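Local atomic coordinates of protein F1 (Vaccinia virus ankara, PDB entry 4D2M), a protein that probably blocks apoptosis of the infected host cell by binding the BH3 segment of the pro-apoptotic protein Bim, as a viral Bcl-2-like protein. Residues A[50-53]-A[54-58]. The protein carries 1 engineered substitution. Numbering follows the deposited sequence.
Sequences YLST and ERDHV
Asp-56 and Thr-53 grip each other's backbone at the start of helix 54-77. The side chain of Asp-56 points back at the loop that leads into the helix. Asp-56 CB lies 3.3 Å from Tyr-50 O. CG sits close to the same carbonyl and to the hydroxyl of Thr-53. OD1 stays farther off, with Asp-56 OD1 3.8 Å from Thr-53 OG1. OD2 does the work: it accepts the N-H of Thr-53, with Thr-53 N and Asp-56 OD2 3.2 Å apart and a nearly straight bond of 169°. This N-H comes from above the carboxylate plane, 36° out of it. Ser-52 N adds a weak bond to the same oxygen, and Thr-53 OG1 adds another weak one.

Thr-53 returns the grip. Its OG1 stands between its own backbone N and carbonyl carbon (chi1 64°). From there it accepts the N-H of Asp-56, with Thr-53 OG1 and Asp-56 N 3.2 Å apart. Thr-53 O accepts the N-H of His-57, an i to i+4 bond of the helical kind.

Leu-51 and His-57 form a second contact across the same turn. Leu-51 CB lies over one face of the His-57 imidazole, 3.8 Å from the ring centroid, in a CH-pi contact. Leu-51 CD1 continues near His-57 CE1, and Leu-51 CD2 reaches Asp-56 O at 3.6 Å. The carbonyl O of Thr-53 lies at the ring edge, near CD2 of His-57. His-57 ND1 is hydrogen-bonded to Thr-82 OG1 of a second subunit, and Leu-51 packs on Pro-79 of that subunit. Glu-54 forms a salt bridge with Lys-81 and a hydrogen bond with Tyr-85 of the second subunit, so this helix start also belongs to a subunit interface.

The reciprocal bonds of Thr-53, the N-cap residue, and Asp-56 make a capping box at the N-terminus of helix 54-77.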
loop_
_atom_site.group_PDB
_atom_site.type_symbol
_atom_site.label_atom_id
_atom_site.label_comp_id
_atom_site.label_asym_id
_atom_site.label_seq_id
_atom_site.Cartn_x
_atom_site.Cartn_y
_atom_site.Cartn_z
ATOM N N TYR A 50 13.278 14.103 10.224
ATOM C CA TYR A 50 12.757 13.949 8.870
ATOM C C TYR A 50 12.929 15.236 8.066
ATOM O O TYR A 50 12.905 15.213 6.835
ATOM C CB TYR A 50 11.279 13.551 8.906
ATOM C CG TYR A 50 11.044 12.085 9.192
ATOM C CD1 TYR A 50 11.210 11.570 10.472
ATOM C CD2 TYR A 50 10.648 11.217 8.184
ATOM C CE1 TYR A 50 10.995 10.230 10.736
ATOM C CE2 TYR A 50 10.428 9.877 8.438
ATOM C CZ TYR A 50 10.602 9.389 9.715
ATOM O OH TYR A 50 10.385 8.055 9.972
ATOM N N LEU A 51 13.101 16.350 8.773
ATOM C CA LEU A 51 13.262 17.659 8.146
ATOM C C LEU A 51 14.717 18.117 8.204
ATOM O O LEU A 51 15.046 19.069 8.910
ATOM C CB LEU A 51 12.363 18.690 8.833
ATOM C CG LEU A 51 10.859 18.405 8.835
ATOM C CD1 LEU A 51 10.132 19.425 9.694
ATOM C CD2 LEU A 51 10.305 18.411 7.423
ATOM N N SER A 52 15.582 17.439 7.454
ATOM C CA SER A 52 17.017 17.711 7.503
ATOM C C SER A 52 17.446 18.770 6.489
ATOM O O SER A 52 18.171 19.705 6.830
ATOM C CB SER A 52 17.805 16.421 7.265
ATOM O OG SER A 52 17.571 15.485 8.303
ATOM N N THR A 53 16.999 18.614 5.247
ATOM C CA THR A 53 17.348 19.537 4.170
ATOM C C THR A 53 16.177 20.449 3.838
ATOM O O THR A 53 15.054 20.212 4.282
ATOM C CB THR A 53 17.752 18.786 2.891
ATOM O OG1 THR A 53 16.627 18.051 2.396
ATOM C CG2 THR A 53 18.905 17.832 3.162
ATOM N N GLU A 54 16.444 21.487 3.051
ATOM C CA GLU A 54 15.390 22.365 2.556
ATOM C C GLU A 54 14.374 21.569 1.743
ATOM O O GLU A 54 13.175 21.847 1.782
ATOM C CB GLU A 54 15.978 23.485 1.699
ATOM C CG GLU A 54 16.754 24.535 2.478
ATOM C CD GLU A 54 15.855 25.447 3.293
ATOM O OE1 GLU A 54 14.620 25.266 3.253
ATOM O OE2 GLU A 54 16.388 26.348 3.974
ATOM N N ARG A 55 14.866 20.578 1.005
ATOM C CA ARG A 55 14.003 19.728 0.191
ATOM C C ARG A 55 13.001 18.981 1.066
ATOM O O ARG A 55 11.817 18.918 0.744
ATOM C CB ARG A 55 14.838 18.739 -0.624
ATOM C CG ARG A 55 14.006 17.817 -1.509
ATOM C CD ARG A 55 14.838 17.189 -2.618
ATOM N NE ARG A 55 14.004 16.517 -3.617
ATOM C CZ ARG A 55 13.721 15.215 -3.627
ATOM N NH1 ARG A 55 14.202 14.404 -2.692
ATOM N NH2 ARG A 55 12.950 14.719 -4.586
ATOM N N ASP A 56 13.479 18.426 2.175
ATOM C CA ASP A 56 12.613 17.718 3.110
ATOM C C ASP A 56 11.513 18.636 3.637
ATOM O O ASP A 56 10.364 18.219 3.789
ATOM C CB ASP A 56 13.422 17.156 4.280
ATOM C CG ASP A 56 14.352 16.030 3.864
ATOM O OD1 ASP A 56 14.011 15.288 2.919
ATOM O OD2 ASP A 56 15.425 15.885 4.489
ATOM N N HIS A 57 11.872 19.886 3.916
ATOM C CA HIS A 57 10.908 20.870 4.398
ATOM C C HIS A 57 9.849 21.169 3.342
ATOM O O HIS A 57 8.652 21.155 3.629
ATOM C CB HIS A 57 11.610 22.168 4.800
ATOM C CG HIS A 57 12.263 22.115 6.145
ATOM N ND1 HIS A 57 11.588 22.400 7.312
ATOM C CD2 HIS A 57 13.535 21.824 6.507
ATOM C CE1 HIS A 57 12.414 22.283 8.336
ATOM N NE2 HIS A 57 13.602 21.933 7.875
ATOM N N VAL A 58 10.292 21.446 2.120
ATOM C CA VAL A 58 9.375 21.819 1.055
ATOM C C VAL A 58 8.496 20.621 0.725
ATOM O O VAL A 58 7.285 20.761 0.567
ATOM C CB VAL A 58 10.133 22.315 -0.201
ATOM C CG1 VAL A 58 9.157 22.650 -1.350
ATOM C CG2 VAL A 58 11.029 23.517 0.171
#